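Local coordinates for DNA-binding protein HU (Thermotoga maritima, PDB 1B8Z) that binds DNA as a histone-like protein, wrapping and stabilising it so that it resists denaturation under extreme environmental conditions, at residues K4-I7 against D8-K12; A14-K18 against K19-L23; D26-L29 against E30-E34. One frame throughout, in Å; residues are numbered along the deposited sequence.

Interaction 1: K4-I7 against D8-K12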
loop_
_atom_site.group_PDB
_atom_site.type_symbol
_atom_site.label_atom_id
_atom_site.label_comp_id
_atom_site.label_asym_id
_atom_site.label_seq_id
_atom_site.Cartn_x
_atom_site.Cartn_y
_atom_site.Cartn_z
ATOM N N LYS B 4 -10.085 -0.154 8.275
ATOM C CA LYS B 4 -10.709 1.046 8.872
ATOM C C LYS B 4 -9.745 1.765 9.789
ATOM O O LYS B 4 -9.684 3.013 9.733
ATOM C CB LYS B 4 -11.976 0.641 9.641
ATOM C CG LYS B 4 -12.548 1.850 10.386
ATOM C CD LYS B 4 -13.701 1.461 11.295
ATOM C CE LYS B 4 -14.362 2.712 11.868
ATOM N NZ LYS B 4 -15.849 2.595 11.851
ATOM N N GLU B 5 -9.001 1.063 10.636
ATOM C CA GLU B 5 -8.081 1.717 11.551
ATOM C C GLU B 5 -6.940 2.380 10.765
ATOM O O GLU B 5 -6.432 3.443 11.138
ATOM C CB GLU B 5 -7.490 0.774 12.590
ATOM C CG GLU B 5 -8.493 0.115 13.516
ATOM C CD GLU B 5 -7.842 -1.002 14.323
ATOM O OE1 GLU B 5 -7.714 -2.141 13.814
ATOM O OE2 GLU B 5 -7.487 -0.694 15.482
ATOM N N LEU B 6 -6.483 1.695 9.708
ATOM C CA LEU B 6 -5.445 2.289 8.846
ATOM C C LEU B 6 -5.926 3.621 8.294
ATOM O O LEU B 6 -5.166 4.614 8.354
ATOM C CB LEU B 6 -5.087 1.292 7.726
ATOM C CG LEU B 6 -4.131 1.804 6.633
ATOM C CD1 LEU B 6 -2.789 2.158 7.235
ATOM C CD2 LEU B 6 -3.980 0.727 5.550
ATOM N N ILE B 7 -7.129 3.687 7.753
ATOM C CA ILE B 7 -7.685 4.930 7.218
ATOM C C ILE B 7 -7.736 5.987 8.322
ATOM O O ILE B 7 -7.307 7.118 8.070
ATOM C CB ILE B 7 -9.058 4.687 6.587
ATOM C CG1 ILE B 7 -8.897 3.865 5.284
ATOM C CG2 ILE B 7 -9.770 6.006 6.267
ATOM C CD1 ILE B 7 -10.213 3.248 4.845
ATOM N N ASP B 8 -8.221 5.648 9.510
ATOM C CA ASP B 8 -8.313 6.674 10.568
ATOM C C ASP B 8 -6.956 7.203 10.974
ATOM O O ASP B 8 -6.787 8.430 11.164
ATOM C CB ASP B 8 -8.945 6.006 11.805
ATOM C CG ASP B 8 -10.424 5.745 11.640
ATOM O OD1 ASP B 8 -11.071 6.183 10.677
ATOM O OD2 ASP B 8 -10.954 5.041 12.548
ATOM N N ARG B 9 -5.931 6.362 11.081
ATOM C CA ARG B 9 -4.598 6.773 11.478
ATOM C C ARG B 9 -3.996 7.662 10.386
ATOM O O ARG B 9 -3.371 8.677 10.702
ATOM C CB ARG B 9 -3.647 5.608 11.721
ATOM C CG ARG B 9 -4.082 4.724 12.894
ATOM C CD ARG B 9 -2.969 3.744 13.243
ATOM N NE ARG B 9 -3.340 2.947 14.418
ATOM C CZ ARG B 9 -2.939 3.223 15.656
ATOM N NH1 ARG B 9 -2.156 4.269 15.896
ATOM N NH2 ARG B 9 -3.325 2.442 16.662
ATOM N N VAL B 10 -4.160 7.230 9.129
ATOM C CA VAL B 10 -3.584 8.066 8.063
ATOM C C VAL B 10 -4.291 9.393 7.976
ATOM O O VAL B 10 -3.630 10.437 7.749
ATOM C CB VAL B 10 -3.679 7.271 6.725
ATOM C CG1 VAL B 10 -3.378 8.176 5.525
ATOM C CG2 VAL B 10 -2.749 6.085 6.806
ATOM N N ALA B 11 -5.606 9.459 8.099
ATOM C CA ALA B 11 -6.354 10.716 8.011
ATOM C C ALA B 11 -5.879 11.653 9.131
ATOM O O ALA B 11 -5.703 12.845 8.836
ATOM C CB ALA B 11 -7.842 10.450 8.188
ATOM N N LYS B 12 -5.597 11.115 10.308
ATOM C CA LYS B 12 -5.154 12.014 11.400
ATOM C C LYS B 12 -3.770 12.554 11.124
ATOM O O LYS B 12 -3.498 13.784 11.217
ATOM C CB LYS B 12 -5.180 11.269 12.746
ATOM C CG LYS B 12 -4.717 12.176 13.899
ATOM C CD LYS B 12 -4.502 11.393 15.184
ATOM C CE LYS B 12 -4.054 12.318 16.315
ATOM N NZ LYS B 12 -4.456 11.778 17.645
HETATM O O HOH W 1 -11.930 4.668 8.921
#

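Interaction 2: A14-K18 against K19-L23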
loop_
_atom_site.group_PDB
_atom_site.type_symbol
_atom_site.label_atom_id
_atom_site.label_comp_id
_atom_site.label_asym_id
_atom_site.label_seq_id
_atom_site.Cartn_x
_atom_site.Cartn_y
_atom_site.Cartn_z
ATOM N N ALA B 14 -2.103 12.848 8.233
ATOM C CA ALA B 14 -1.977 13.742 7.087
ATOM C C ALA B 14 -2.877 14.953 7.195
ATOM O O ALA B 14 -2.828 15.826 6.323
ATOM C CB ALA B 14 -2.360 12.945 5.849
ATOM N N GLY B 15 -3.767 15.011 8.182
ATOM C CA GLY B 15 -4.716 16.119 8.246
ATOM C C GLY B 15 -5.678 16.114 7.085
ATOM O O GLY B 15 -6.050 17.112 6.468
ATOM N N ALA B 16 -6.122 14.914 6.663
ATOM C CA ALA B 16 -7.017 14.718 5.550
ATOM C C ALA B 16 -8.361 14.149 5.997
ATOM O O ALA B 16 -8.451 13.563 7.089
ATOM C CB ALA B 16 -6.366 13.691 4.607
ATOM N N LYS B 17 -9.366 14.370 5.177
ATOM C CA LYS B 17 -10.694 13.826 5.468
ATOM C C LYS B 17 -10.644 12.309 5.302
ATOM O O LYS B 17 -10.020 11.862 4.336
ATOM C CB LYS B 17 -11.716 14.417 4.496
ATOM C CG LYS B 17 -11.816 15.940 4.619
ATOM C CD LYS B 17 -12.739 16.467 3.531
ATOM C CE LYS B 17 -13.069 17.933 3.762
ATOM N NZ LYS B 17 -13.351 18.603 2.456
ATOM N N LYS B 18 -11.305 11.549 6.163
ATOM C CA LYS B 18 -11.320 10.094 5.976
ATOM C C LYS B 18 -11.832 9.681 4.619
ATOM O O LYS B 18 -11.314 8.691 4.047
ATOM C CB LYS B 18 -12.171 9.427 7.072
ATOM C CG LYS B 18 -11.504 9.519 8.425
ATOM C CD LYS B 18 -12.415 8.970 9.519
ATOM C CE LYS B 18 -11.760 9.182 10.877
ATOM N NZ LYS B 18 -12.364 8.289 11.911
ATOM N N LYS B 19 -12.822 10.340 4.024
ATOM C CA LYS B 19 -13.348 9.962 2.733
ATOM C C LYS B 19 -12.298 10.099 1.630
ATOM O O LYS B 19 -12.294 9.267 0.727
ATOM C CB LYS B 19 -14.612 10.744 2.370
ATOM C CG LYS B 19 -14.393 12.226 2.148
ATOM C CD LYS B 19 -15.679 12.944 1.758
ATOM C CE LYS B 19 -15.456 14.451 1.713
ATOM N NZ LYS B 19 -16.722 15.223 1.858
ATOM N N ASP B 20 -11.404 11.086 1.734
ATOM C CA ASP B 20 -10.377 11.259 0.709
ATOM C C ASP B 20 -9.289 10.196 0.878
ATOM O O ASP B 20 -8.799 9.675 -0.121
ATOM C CB ASP B 20 -9.760 12.656 0.795
ATOM C CG ASP B 20 -10.796 13.710 0.408
ATOM O OD1 ASP B 20 -11.709 13.400 -0.374
ATOM O OD2 ASP B 20 -10.649 14.851 0.880
ATOM N N VAL B 21 -8.957 9.876 2.124
ATOM C CA VAL B 21 -7.975 8.819 2.388
ATOM C C VAL B 21 -8.523 7.498 1.855
ATOM O O VAL B 21 -7.781 6.762 1.205
ATOM C CB VAL B 21 -7.639 8.708 3.879
ATOM C CG1 VAL B 21 -6.773 7.487 4.129
ATOM C CG2 VAL B 21 -6.931 9.991 4.329
ATOM N N LYS B 22 -9.812 7.212 2.133
ATOM C CA LYS B 22 -10.362 5.951 1.610
ATOM C C LYS B 22 -10.356 5.897 0.097
ATOM O O LYS B 22 -9.962 4.858 -0.488
ATOM C CB LYS B 22 -11.802 5.778 2.131
ATOM C CG LYS B 22 -12.362 4.426 1.669
ATOM C CD LYS B 22 -13.411 3.935 2.652
ATOM C CE LYS B 22 -14.364 2.954 1.999
ATOM N NZ LYS B 22 -13.740 2.069 0.990
ATOM N N LEU B 23 -10.683 6.977 -0.597
ATOM C CA LEU B 23 -10.656 7.004 -2.056
ATOM C C LEU B 23 -9.238 6.756 -2.598
ATOM O O LEU B 23 -9.042 5.875 -3.435
ATOM C CB LEU B 23 -11.214 8.327 -2.587
ATOM C CG LEU B 23 -10.962 8.580 -4.074
ATOM C CD1 LEU B 23 -11.788 7.649 -4.943
ATOM C CD2 LEU B 23 -11.208 10.038 -4.449
HETATM O O HOH W 2 -8.854 15.797 2.729
HETATM O O HOH W 3 -12.042 17.223 0.457
#

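Interaction 3: D26-L29 against E30-E34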
loop_
_atom_site.group_PDB
_atom_site.type_symbol
_atom_site.label_atom_id
_atom_site.label_comp_id
_atom_site.label_asym_id
_atom_site.label_seq_id
_atom_site.Cartn_x
_atom_site.Cartn_y
_atom_site.Cartn_z
ATOM N N ASP B 26 -8.118 3.105 -1.710
ATOM C CA ASP B 26 -8.750 2.105 -2.598
ATOM C C ASP B 26 -8.173 2.221 -4.019
ATOM O O ASP B 26 -8.002 1.144 -4.637
ATOM C CB ASP B 26 -10.251 2.351 -2.612
ATOM C CG ASP B 26 -10.949 1.810 -1.373
ATOM O OD1 ASP B 26 -10.348 1.046 -0.607
ATOM O OD2 ASP B 26 -12.145 2.151 -1.221
ATOM N N THR B 27 -7.905 3.419 -4.478
ATOM C CA THR B 27 -7.355 3.580 -5.842
ATOM C C THR B 27 -5.930 3.045 -5.928
ATOM O O THR B 27 -5.572 2.392 -6.919
ATOM C CB THR B 27 -7.445 5.044 -6.244
ATOM O OG1 THR B 27 -8.826 5.463 -6.125
ATOM C CG2 THR B 27 -7.043 5.198 -7.709
ATOM N N ILE B 28 -5.126 3.247 -4.875
ATOM C CA ILE B 28 -3.817 2.620 -4.825
ATOM C C ILE B 28 -3.948 1.099 -4.894
ATOM O O ILE B 28 -3.258 0.451 -5.685
ATOM C CB ILE B 28 -3.069 3.010 -3.517
ATOM C CG1 ILE B 28 -2.687 4.482 -3.590
ATOM C CG2 ILE B 28 -1.832 2.114 -3.341
ATOM C CD1 ILE B 28 -2.359 5.013 -2.184
ATOM N N LEU B 29 -4.799 0.477 -4.087
ATOM C CA LEU B 29 -4.935 -0.975 -4.092
ATOM C C LEU B 29 -5.458 -1.479 -5.440
ATOM O O LEU B 29 -4.918 -2.504 -5.861
ATOM C CB LEU B 29 -5.855 -1.476 -2.978
ATOM C CG LEU B 29 -5.388 -1.050 -1.581
ATOM C CD1 LEU B 29 -6.478 -1.429 -0.582
ATOM C CD2 LEU B 29 -4.037 -1.651 -1.227
ATOM N N GLU B 30 -6.379 -0.764 -6.050
ATOM C CA GLU B 30 -6.890 -1.174 -7.367
ATOM C C GLU B 30 -5.785 -1.038 -8.406
ATOM O O GLU B 30 -5.650 -1.959 -9.241
ATOM C CB GLU B 30 -8.058 -0.254 -7.715
ATOM C CG GLU B 30 -9.268 -0.621 -6.860
ATOM C CD GLU B 30 -10.448 0.319 -6.971
ATOM O OE1 GLU B 30 -10.487 1.177 -7.876
ATOM O OE2 GLU B 30 -11.369 0.195 -6.127
ATOM N N THR B 31 -4.988 0.018 -8.312
ATOM C CA THR B 31 -3.898 0.187 -9.301
ATOM C C THR B 31 -2.856 -0.890 -9.180
ATOM O O THR B 31 -2.348 -1.411 -10.180
ATOM C CB THR B 31 -3.293 1.583 -9.190
ATOM O OG1 THR B 31 -4.359 2.516 -9.418
ATOM C CG2 THR B 31 -2.191 1.841 -10.211
ATOM N N ILE B 32 -2.448 -1.269 -7.960
ATOM C CA ILE B 32 -1.495 -2.347 -7.780
ATOM C C ILE B 32 -2.088 -3.663 -8.265
ATOM O O ILE B 32 -1.423 -4.435 -8.973
ATOM C CB ILE B 32 -1.083 -2.452 -6.287
ATOM C CG1 ILE B 32 -0.305 -1.204 -5.921
ATOM C CG2 ILE B 32 -0.327 -3.763 -6.049
ATOM C CD1 ILE B 32 -0.018 -1.131 -4.401
ATOM N N THR B 33 -3.337 -3.959 -7.942
ATOM C CA THR B 33 -3.984 -5.210 -8.378
ATOM C C THR B 33 -4.021 -5.286 -9.900
ATOM O O THR B 33 -3.686 -6.357 -10.416
ATOM C CB THR B 33 -5.413 -5.240 -7.817
ATOM O OG1 THR B 33 -5.313 -5.284 -6.388
ATOM C CG2 THR B 33 -6.180 -6.460 -8.310
ATOM N N GLU B 34 -4.393 -4.196 -10.554
ATOM C CA GLU B 34 -4.464 -4.194 -12.026
ATOM C C GLU B 34 -3.083 -4.436 -12.621
ATOM O O GLU B 34 -2.951 -5.223 -13.571
ATOM C CB GLU B 34 -5.010 -2.877 -12.557
ATOM C CG GLU B 34 -6.479 -2.628 -12.281
ATOM C CD GLU B 34 -6.920 -1.198 -12.521
ATOM O OE1 GLU B 34 -6.207 -0.415 -13.186
ATOM O OE2 GLU B 34 -8.013 -0.833 -12.032
HETATM O O HOH W 4 -11.405 3.746 -6.902
#

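Interaction 1: K4-I7 against D8-K12
Two successive turns of helix 3-14, the first helix of the HU helical hairpin, meet where Asp8 folds back over the carbonyl of Lys4. Asp8 CG stands beside its own backbone N and anti to the carbonyl carbon (chi1 -73°), which brings the carboxylate carbon CG to 3.4 Å from Lys4 O. That oxygen accepts the helical bond from Asp8 N at 3.0 Å and a further one from water 1 at 2.9 Å; the same water also donates to Asp8 OD1, tying the carboxylate to the backbone one turn earlier. The Lys4 chain passes obliquely across Asp8, but its ammonium stays apart, with NZ 5.5 Å from Asp8 OD2, so their attraction is probably weak. The salt-bridge partner of Asp8 is instead Lys18, at the start of the next helix. With an alanine in place of Asp8, the Lys18 ammonium would probably lose its counter-charge and water 1 its link from the side chain to Lys4 O. On the buried flank Leu6 and Val10 run side by side in the same direction, CD1 of Leu6 4.0 Å from CG2 of Val10. Arg9 lays its CG against Glu5 O at 3.2 Å. Ile7 faces helix 18-37, packing on Leu25, while Leu6 and Val10 meet Thr31 of the second subunit.

Interaction 2: A14-K18 against K19-L23
The carboxylate of Asp20 has the aliphatic chain of Lys17 over one face: the two side chains run alongside each other, and Lys17 CD comes within 3.7 Å of Asp20 OD2. At the edge, close to the carboxylate plane, two waters donate to this OD2. Water 2, 2.7 Å from Asp20 OD2, accepts from the backbone N of Lys17; water 3 accepts from Lys17 NZ. The ammonium is therefore joined to the carboxylate through water, the charged atoms Lys17 NZ and Asp20 OD2 being 4.9 Å apart. Lys17 is the N-cap of helix 18-37, and the water 2 bridge spans the cap residue and the third residue of the helix where a capping box would have a direct bond. Two residues earlier Gly15 takes positive phi (65°) in the Schellman motif that ends helix 3-14; the residues between form the turn joining the two helices. Lys17 O receives Val21 N at 3.2 Å and, weakly, Asp20 N. Lys19 has CG between backbone N and carbonyl carbon (chi1 67°), which swings its extended chain beside Lys17, CE of Lys19 3.8 Å from CD of Lys17. Lys17 NZ lies 4.8 Å from Lys19 NZ, both on the same side of the carboxylate plane. Facing helix 3-14, Val21 touches Ala16 CB with its CG2 at 3.8 Å and continues onto Ile24 of the second subunit.

Interaction 3: D26-L29 against E30-E34
Thr31 and Thr33 each turn a hydroxyl back on the carbonyl four residues earlier, and these two bonds head the polar contacts. Thr31 OG1 donates to Thr27 O at 2.8 Å, and Thr33 OG1 donates to Leu29 O at 2.9 Å. In both, the CA-CB bond is turned to set OG1 next to the residue's own backbone N (chi1 -59° in Thr31, -64° in Thr33), the rotation that aims the hydroxyl toward the preceding turn, on the N-terminal side. Each acceptor also takes the ordinary backbone N-H of the same threonine. Hydroxyl and amide reach it from opposite faces of the carbonyl plane, so two bonds grip each oxygen, and the hydroxyl one helps hold the threonine side chain in its rotamer. Thr27 repeats the pattern on Leu23 O, and Thr31 OG1 has a further partner in Lys13 NZ of the second subunit. Water 4 donates to Thr27 OG1 at 3.2 Å and to Glu30 OE1 at 2.9 Å, linking the hydroxyl to the carboxylate across the turn. Glu30 passes over Asp26 O, its CG 3.1 Å away, while Glu30 N makes the helical bond to that oxygen. These turns belong to helix 18-37, the long second helix of HU, which lies at the dimer interface: Ile28 meets Ile28 of the second subunit, and Thr27 packs on Val10 of that subunit.

Among the apolar contacts, Ile28 and Ile32 point the same way side by side, with Ile28 CG2 3.9 Å from Ile32 CD1. As for charge, Asp26 OD2 and Glu30 OE2 stand 5.3 Å apart; their repulsion is probably eased by Lys3 and Lys22, which form salt bridges with the Asp26 carboxylate.

Interactions 1 and 2, their centres about 8 Å apart, touch across the hairpin. Asp8 OD1 and Lys18 NZ are joined by a salt bridge of 2.8 Å, Val10 CG1 packs on Val21 CG1 at 3.7 Å, and Ala11 O probably accepts a hydrogen bond from Ala16 N. Interaction 3 lies farther along helix 18-37, its centre about 16 Å from that of interaction 2, which it adjoins in sequence. It does not touch interaction 1, the nearest atoms being about 6 Å apart. Within the dimer, however, Val10 of interaction 1 meets Thr31 of the second subunit, so residues of interactions 1 and 3 come together between subunits.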